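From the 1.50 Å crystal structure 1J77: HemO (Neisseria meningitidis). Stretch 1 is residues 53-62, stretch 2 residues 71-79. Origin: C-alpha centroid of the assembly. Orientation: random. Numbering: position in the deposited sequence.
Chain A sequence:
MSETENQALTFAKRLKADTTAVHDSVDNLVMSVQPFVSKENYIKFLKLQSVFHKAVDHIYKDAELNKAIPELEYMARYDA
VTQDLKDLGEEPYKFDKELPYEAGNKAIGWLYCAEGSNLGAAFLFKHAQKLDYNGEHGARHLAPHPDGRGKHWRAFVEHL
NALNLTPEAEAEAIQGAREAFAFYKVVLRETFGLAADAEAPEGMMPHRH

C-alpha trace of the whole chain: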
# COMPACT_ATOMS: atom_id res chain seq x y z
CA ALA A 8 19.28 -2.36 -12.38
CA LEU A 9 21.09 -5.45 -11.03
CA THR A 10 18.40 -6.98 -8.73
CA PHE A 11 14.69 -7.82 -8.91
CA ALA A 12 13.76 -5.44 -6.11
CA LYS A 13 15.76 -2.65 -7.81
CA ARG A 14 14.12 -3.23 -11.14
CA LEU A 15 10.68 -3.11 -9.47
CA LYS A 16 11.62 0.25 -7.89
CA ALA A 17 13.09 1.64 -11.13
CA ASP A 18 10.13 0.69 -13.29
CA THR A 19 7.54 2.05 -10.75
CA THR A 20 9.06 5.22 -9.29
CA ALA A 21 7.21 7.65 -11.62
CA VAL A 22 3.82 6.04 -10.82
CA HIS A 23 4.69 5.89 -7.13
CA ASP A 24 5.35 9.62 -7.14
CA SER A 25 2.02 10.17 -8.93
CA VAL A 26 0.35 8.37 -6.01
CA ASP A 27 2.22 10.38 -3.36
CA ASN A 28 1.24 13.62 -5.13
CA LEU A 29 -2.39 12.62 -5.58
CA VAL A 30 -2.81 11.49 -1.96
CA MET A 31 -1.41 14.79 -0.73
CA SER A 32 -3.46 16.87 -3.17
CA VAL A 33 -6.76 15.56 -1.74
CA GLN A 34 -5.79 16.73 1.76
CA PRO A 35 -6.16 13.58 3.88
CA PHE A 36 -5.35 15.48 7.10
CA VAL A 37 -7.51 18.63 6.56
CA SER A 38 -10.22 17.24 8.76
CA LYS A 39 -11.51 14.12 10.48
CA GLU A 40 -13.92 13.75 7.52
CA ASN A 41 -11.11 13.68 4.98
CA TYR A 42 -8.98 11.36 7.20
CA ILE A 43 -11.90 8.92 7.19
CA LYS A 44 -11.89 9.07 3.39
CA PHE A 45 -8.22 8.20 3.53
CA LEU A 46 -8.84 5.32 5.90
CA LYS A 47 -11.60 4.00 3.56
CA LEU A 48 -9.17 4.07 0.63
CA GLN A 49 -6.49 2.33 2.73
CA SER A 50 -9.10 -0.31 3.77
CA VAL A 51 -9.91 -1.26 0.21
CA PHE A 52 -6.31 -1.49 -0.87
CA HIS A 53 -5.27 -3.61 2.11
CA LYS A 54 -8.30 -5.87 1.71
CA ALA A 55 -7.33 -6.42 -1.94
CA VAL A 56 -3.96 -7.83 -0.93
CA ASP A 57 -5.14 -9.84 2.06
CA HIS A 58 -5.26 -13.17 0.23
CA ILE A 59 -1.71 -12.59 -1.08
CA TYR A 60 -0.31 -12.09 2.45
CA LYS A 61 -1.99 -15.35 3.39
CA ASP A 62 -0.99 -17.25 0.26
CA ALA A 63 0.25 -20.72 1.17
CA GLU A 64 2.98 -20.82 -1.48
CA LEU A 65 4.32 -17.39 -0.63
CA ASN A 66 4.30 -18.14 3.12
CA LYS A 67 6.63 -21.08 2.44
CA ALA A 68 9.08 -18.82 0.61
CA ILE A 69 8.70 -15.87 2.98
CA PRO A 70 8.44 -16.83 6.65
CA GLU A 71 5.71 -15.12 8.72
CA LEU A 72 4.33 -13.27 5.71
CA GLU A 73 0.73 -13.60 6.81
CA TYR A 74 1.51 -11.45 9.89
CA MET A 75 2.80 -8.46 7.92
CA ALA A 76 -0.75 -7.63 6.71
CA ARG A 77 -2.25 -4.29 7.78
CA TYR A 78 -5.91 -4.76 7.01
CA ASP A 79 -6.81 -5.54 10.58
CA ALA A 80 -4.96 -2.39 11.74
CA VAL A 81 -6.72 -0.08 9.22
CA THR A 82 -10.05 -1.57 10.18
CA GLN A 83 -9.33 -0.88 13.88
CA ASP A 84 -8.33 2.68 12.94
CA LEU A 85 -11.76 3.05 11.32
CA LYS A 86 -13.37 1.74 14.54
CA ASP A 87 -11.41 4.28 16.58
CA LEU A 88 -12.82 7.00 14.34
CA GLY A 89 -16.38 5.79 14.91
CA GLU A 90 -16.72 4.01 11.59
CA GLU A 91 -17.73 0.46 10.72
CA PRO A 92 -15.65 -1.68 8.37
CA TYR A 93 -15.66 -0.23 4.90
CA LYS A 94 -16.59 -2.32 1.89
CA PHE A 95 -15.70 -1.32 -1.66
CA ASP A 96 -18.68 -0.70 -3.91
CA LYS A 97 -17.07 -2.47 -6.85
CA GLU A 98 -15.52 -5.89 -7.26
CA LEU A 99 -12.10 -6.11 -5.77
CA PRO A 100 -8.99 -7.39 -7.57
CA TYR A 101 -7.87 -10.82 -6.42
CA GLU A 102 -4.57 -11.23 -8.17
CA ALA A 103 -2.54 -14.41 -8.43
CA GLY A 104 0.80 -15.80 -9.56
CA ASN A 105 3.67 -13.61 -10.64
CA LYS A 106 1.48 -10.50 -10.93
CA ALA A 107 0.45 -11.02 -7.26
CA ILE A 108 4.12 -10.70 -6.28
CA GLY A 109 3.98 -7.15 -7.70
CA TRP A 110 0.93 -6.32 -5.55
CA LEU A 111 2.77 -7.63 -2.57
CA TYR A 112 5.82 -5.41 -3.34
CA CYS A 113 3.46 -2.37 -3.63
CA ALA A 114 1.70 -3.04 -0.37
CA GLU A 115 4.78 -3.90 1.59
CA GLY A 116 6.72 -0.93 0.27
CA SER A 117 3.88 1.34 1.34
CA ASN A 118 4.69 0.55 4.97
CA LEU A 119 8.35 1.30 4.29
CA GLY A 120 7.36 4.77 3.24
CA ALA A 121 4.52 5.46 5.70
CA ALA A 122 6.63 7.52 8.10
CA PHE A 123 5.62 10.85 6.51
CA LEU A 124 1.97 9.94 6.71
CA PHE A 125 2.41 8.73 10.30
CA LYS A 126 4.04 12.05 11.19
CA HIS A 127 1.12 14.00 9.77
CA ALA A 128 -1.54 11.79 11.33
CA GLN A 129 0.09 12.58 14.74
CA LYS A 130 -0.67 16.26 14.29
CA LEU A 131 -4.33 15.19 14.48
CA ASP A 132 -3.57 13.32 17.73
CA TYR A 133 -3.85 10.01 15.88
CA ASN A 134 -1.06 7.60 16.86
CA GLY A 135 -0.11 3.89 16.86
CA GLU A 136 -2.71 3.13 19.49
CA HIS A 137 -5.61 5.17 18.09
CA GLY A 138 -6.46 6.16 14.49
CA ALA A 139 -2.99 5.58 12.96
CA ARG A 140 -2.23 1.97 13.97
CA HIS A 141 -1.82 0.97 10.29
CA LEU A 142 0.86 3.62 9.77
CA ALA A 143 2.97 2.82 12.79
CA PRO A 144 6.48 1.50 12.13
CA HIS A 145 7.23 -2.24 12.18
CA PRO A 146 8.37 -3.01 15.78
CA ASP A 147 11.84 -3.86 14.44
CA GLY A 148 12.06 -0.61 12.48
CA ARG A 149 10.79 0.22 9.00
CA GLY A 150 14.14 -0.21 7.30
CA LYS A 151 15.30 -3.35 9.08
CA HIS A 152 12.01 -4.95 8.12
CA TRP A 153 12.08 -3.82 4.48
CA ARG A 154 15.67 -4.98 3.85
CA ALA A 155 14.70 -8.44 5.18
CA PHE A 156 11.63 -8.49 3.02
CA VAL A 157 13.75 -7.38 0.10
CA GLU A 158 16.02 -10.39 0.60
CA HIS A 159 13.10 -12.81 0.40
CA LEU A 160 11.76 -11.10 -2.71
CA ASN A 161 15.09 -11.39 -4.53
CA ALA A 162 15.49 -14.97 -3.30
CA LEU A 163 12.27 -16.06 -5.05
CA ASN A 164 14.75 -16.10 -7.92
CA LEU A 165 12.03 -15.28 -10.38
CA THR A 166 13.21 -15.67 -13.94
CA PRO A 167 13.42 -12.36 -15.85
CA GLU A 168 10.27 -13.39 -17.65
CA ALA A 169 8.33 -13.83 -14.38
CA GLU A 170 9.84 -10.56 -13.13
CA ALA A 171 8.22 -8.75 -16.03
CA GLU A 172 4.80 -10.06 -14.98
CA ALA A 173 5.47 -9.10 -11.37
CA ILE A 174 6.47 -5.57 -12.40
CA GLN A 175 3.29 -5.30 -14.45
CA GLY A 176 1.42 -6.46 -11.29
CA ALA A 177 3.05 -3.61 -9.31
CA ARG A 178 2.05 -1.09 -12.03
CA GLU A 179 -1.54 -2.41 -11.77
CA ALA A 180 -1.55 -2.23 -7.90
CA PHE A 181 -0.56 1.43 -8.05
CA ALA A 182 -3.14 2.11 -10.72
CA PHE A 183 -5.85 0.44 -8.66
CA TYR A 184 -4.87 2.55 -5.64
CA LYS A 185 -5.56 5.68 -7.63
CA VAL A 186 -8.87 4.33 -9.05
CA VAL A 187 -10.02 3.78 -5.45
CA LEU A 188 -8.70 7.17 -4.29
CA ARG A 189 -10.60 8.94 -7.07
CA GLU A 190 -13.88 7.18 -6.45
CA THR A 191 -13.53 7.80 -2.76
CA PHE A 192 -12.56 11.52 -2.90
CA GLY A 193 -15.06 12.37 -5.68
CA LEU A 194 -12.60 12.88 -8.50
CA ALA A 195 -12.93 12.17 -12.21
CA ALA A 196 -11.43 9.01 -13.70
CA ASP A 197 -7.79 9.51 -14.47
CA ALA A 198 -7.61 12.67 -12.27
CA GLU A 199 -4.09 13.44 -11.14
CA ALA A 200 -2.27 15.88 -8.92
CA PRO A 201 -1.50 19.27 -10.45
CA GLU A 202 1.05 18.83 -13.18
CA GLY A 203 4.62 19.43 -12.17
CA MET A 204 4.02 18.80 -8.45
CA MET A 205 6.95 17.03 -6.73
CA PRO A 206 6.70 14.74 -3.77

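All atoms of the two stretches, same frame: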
# COMPACT_ATOMS: atom_id res chain seq x y z
N HIS A 53 -5.80 -2.53 1.27
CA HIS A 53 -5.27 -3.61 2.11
C HIS A 53 -6.17 -4.84 2.09
O HIS A 53 -5.69 -5.96 2.17
CB HIS A 53 -4.99 -3.08 3.52
CG HIS A 53 -3.70 -2.34 3.57
ND1 HIS A 53 -3.58 -0.96 3.51
CD2 HIS A 53 -2.45 -2.83 3.54
CE1 HIS A 53 -2.30 -0.64 3.53
NE2 HIS A 53 -1.59 -1.76 3.53
N LYS A 54 -7.47 -4.69 1.92
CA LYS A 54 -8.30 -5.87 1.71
C LYS A 54 -7.91 -6.62 0.43
O LYS A 54 -7.84 -7.85 0.40
CB LYS A 54 -9.79 -5.48 1.69
CG LYS A 54 -10.75 -6.63 1.29
CD LYS A 54 -10.75 -7.76 2.23
CE LYS A 54 -11.66 -8.91 1.71
NZ LYS A 54 -11.99 -9.86 2.81
N ALA A 55 -7.67 -5.89 -0.64
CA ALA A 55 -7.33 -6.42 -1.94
C ALA A 55 -6.06 -7.26 -1.94
O ALA A 55 -5.85 -8.03 -2.89
CB ALA A 55 -7.20 -5.29 -2.96
N VAL A 56 -5.18 -7.04 -0.97
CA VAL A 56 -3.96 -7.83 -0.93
C VAL A 56 -3.95 -8.86 0.16
O VAL A 56 -2.98 -9.61 0.30
CB VAL A 56 -2.69 -6.96 -0.85
CG1 VAL A 56 -2.49 -6.09 -2.11
CG2 VAL A 56 -2.64 -6.14 0.45
N ASP A 57 -5.04 -8.97 0.91
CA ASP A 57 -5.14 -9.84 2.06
C ASP A 57 -4.86 -11.31 1.75
O ASP A 57 -4.17 -11.95 2.50
CB ASP A 57 -6.49 -9.68 2.75
CG ASP A 57 -6.44 -10.14 4.16
OD1 ASP A 57 -7.21 -11.06 4.55
OD2 ASP A 57 -5.57 -9.65 4.92
N HIS A 58 -5.42 -11.76 0.64
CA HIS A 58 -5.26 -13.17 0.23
C HIS A 58 -3.83 -13.45 -0.25
O HIS A 58 -3.37 -14.63 -0.29
CB HIS A 58 -6.28 -13.49 -0.87
CG HIS A 58 -5.98 -12.82 -2.18
ND1 HIS A 58 -6.02 -11.44 -2.33
CD2 HIS A 58 -5.57 -13.31 -3.38
CE1 HIS A 58 -5.69 -11.13 -3.58
NE2 HIS A 58 -5.38 -12.24 -4.23
N ILE A 59 -3.10 -12.41 -0.65
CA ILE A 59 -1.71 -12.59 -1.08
C ILE A 59 -0.82 -12.75 0.15
O ILE A 59 0.08 -13.58 0.16
CB ILE A 59 -1.27 -11.40 -1.96
CG1 ILE A 59 -2.20 -11.26 -3.16
CG2 ILE A 59 0.23 -11.60 -2.40
CD1 ILE A 59 -1.89 -10.06 -4.05
N TYR A 60 -1.08 -11.98 1.20
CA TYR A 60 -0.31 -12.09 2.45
C TYR A 60 -0.50 -13.45 3.09
O TYR A 60 0.41 -13.95 3.74
CB TYR A 60 -0.63 -10.98 3.49
CG TYR A 60 0.15 -9.67 3.24
CD1 TYR A 60 -0.43 -8.57 2.62
CD2 TYR A 60 1.46 -9.54 3.66
CE1 TYR A 60 0.28 -7.41 2.39
CE2 TYR A 60 2.18 -8.39 3.44
CZ TYR A 60 1.59 -7.32 2.80
OH TYR A 60 2.34 -6.17 2.61
N LYS A 61 -1.65 -14.05 2.80
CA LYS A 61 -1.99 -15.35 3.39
C LYS A 61 -1.73 -16.50 2.44
O LYS A 61 -2.08 -17.67 2.74
CB LYS A 61 -3.46 -15.36 3.80
CG LYS A 61 -3.83 -14.44 4.96
CD LYS A 61 -5.33 -14.22 5.12
CE LYS A 61 -5.67 -13.50 6.41
NZ LYS A 61 -7.11 -13.09 6.52
N ASP A 62 -1.20 -16.21 1.27
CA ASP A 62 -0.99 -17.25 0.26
C ASP A 62 -0.11 -18.40 0.76
O ASP A 62 0.94 -18.19 1.32
CB ASP A 62 -0.43 -16.60 -1.00
CG ASP A 62 -0.31 -17.58 -2.15
OD1 ASP A 62 0.80 -18.13 -2.37
OD2 ASP A 62 -1.29 -17.84 -2.86
N GLU A 71 6.53 -16.04 7.93
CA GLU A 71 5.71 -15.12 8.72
C GLU A 71 5.05 -14.03 7.89
O GLU A 71 4.60 -13.02 8.42
CB GLU A 71 6.56 -14.49 9.83
CG GLU A 71 7.10 -15.53 10.80
CD GLU A 71 6.00 -16.16 11.62
OE1 GLU A 71 5.84 -15.78 12.80
OE2 GLU A 71 5.31 -17.05 11.08
N LEU A 72 4.92 -14.28 6.59
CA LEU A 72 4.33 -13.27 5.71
C LEU A 72 2.93 -12.90 6.12
O LEU A 72 2.57 -11.72 6.11
CB LEU A 72 4.31 -13.75 4.27
CG LEU A 72 3.68 -12.84 3.21
CD1 LEU A 72 4.51 -11.51 3.06
CD2 LEU A 72 3.50 -13.55 1.88
N GLU A 73 2.11 -13.89 6.44
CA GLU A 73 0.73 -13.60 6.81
C GLU A 73 0.58 -12.52 7.90
O GLU A 73 -0.43 -11.81 7.95
CB GLU A 73 0.05 -14.90 7.24
CG GLU A 73 0.74 -15.65 8.36
CD GLU A 73 -0.05 -16.87 8.79
OE1 GLU A 73 -1.23 -16.68 9.15
OE2 GLU A 73 0.51 -17.99 8.76
N TYR A 74 1.59 -12.38 8.76
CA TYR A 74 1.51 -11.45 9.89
C TYR A 74 1.86 -10.00 9.55
O TYR A 74 1.59 -9.07 10.34
CB TYR A 74 2.40 -11.94 11.02
CG TYR A 74 1.96 -13.28 11.50
CD1 TYR A 74 2.86 -14.31 11.67
CD2 TYR A 74 0.61 -13.53 11.74
CE1 TYR A 74 2.44 -15.54 12.10
CE2 TYR A 74 0.19 -14.75 12.17
CZ TYR A 74 1.11 -15.75 12.35
OH TYR A 74 0.67 -16.97 12.78
N MET A 75 2.44 -9.80 8.38
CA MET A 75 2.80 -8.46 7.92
C MET A 75 1.59 -7.66 7.42
O MET A 75 1.71 -6.45 7.22
CB MET A 75 3.86 -8.55 6.83
CG MET A 75 5.21 -9.05 7.32
SD MET A 75 6.31 -9.36 5.94
CE MET A 75 7.66 -10.37 6.76
N ALA A 76 0.44 -8.31 7.24
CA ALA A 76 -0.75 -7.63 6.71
C ALA A 76 -1.29 -6.53 7.63
O ALA A 76 -1.28 -6.65 8.86
CB ALA A 76 -1.85 -8.62 6.38
N ARG A 77 -1.76 -5.44 7.02
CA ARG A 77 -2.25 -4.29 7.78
C ARG A 77 -3.76 -4.05 7.73
O ARG A 77 -4.28 -3.08 8.22
CB ARG A 77 -1.59 -3.02 7.24
CG ARG A 77 -0.11 -3.04 7.22
CD ARG A 77 0.50 -2.92 8.55
NE ARG A 77 1.88 -2.46 8.47
CZ ARG A 77 2.79 -2.69 9.40
NH1 ARG A 77 2.49 -3.38 10.49
NH2 ARG A 77 4.02 -2.21 9.25
N TYR A 78 -4.49 -4.94 7.09
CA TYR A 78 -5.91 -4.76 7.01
C TYR A 78 -6.59 -4.70 8.35
O TYR A 78 -7.45 -3.86 8.57
CB TYR A 78 -6.48 -5.89 6.14
CG TYR A 78 -7.97 -5.91 5.90
CD1 TYR A 78 -8.68 -4.79 5.55
CD2 TYR A 78 -8.65 -7.12 5.98
CE1 TYR A 78 -10.01 -4.84 5.34
CE2 TYR A 78 -10.00 -7.19 5.75
CZ TYR A 78 -10.67 -6.06 5.44
OH TYR A 78 -12.03 -6.16 5.22
N ASP A 79 -6.20 -5.57 9.26
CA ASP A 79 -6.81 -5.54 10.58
C ASP A 79 -6.57 -4.17 11.26
O ASP A 79 -7.51 -3.57 11.83
CB ASP A 79 -6.26 -6.69 11.47
CG ASP A 79 -6.76 -8.08 11.07
OD1 ASP A 79 -7.91 -8.23 10.56
OD2 ASP A 79 -6.04 -9.10 11.31

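No hydrogen bond joins these two stretches; shape does the work, with 578 Å² buried over both sides. The contact is built from three rings, each covered on one face by a carbon of the opposing stretch.

Y60 is the central piece. Its ring, at chi1 -84° (m), lies against L72, M75 and A76: A76 CA sits 4.1 Å from the Y60 ring centroid, almost straight above the face. A small methyl suits this place, since A76 CB can come within 3.9 Å of Y60 CG while the backbone stays low over the ring. At the ring's edge L72 O lies 3.5 Å from Y60 CD2; L72 CD1 also packs 3.7 Å from Y60 CD2, and M75 CB reaches 3.8 Å from Y60 CE2. The Y60 hydroxyl finds its hydrogen bond elsewhere in the structure. Backbone closes in too: E73 CA makes a CH...O contact of 3.1 Å with Y60 O.

At the other end the rings trade roles. R77 CB lies over one face of H53, 4.1 Å from the H53 ring centroid, while the rest of R77 leads away. Y78, chi1 t, points its ring across the helix, and K54 CB rests 4.0 Å from the Y78 ring centroid, over one face, and K54 CD meets Y78 OH at 3.6 Å.

Between them, D57 OD2 lies 4.1 Å from both A76 CB and Y78 CB, while D57 OD1 takes a 2.8 Å salt bridge from K61 NZ.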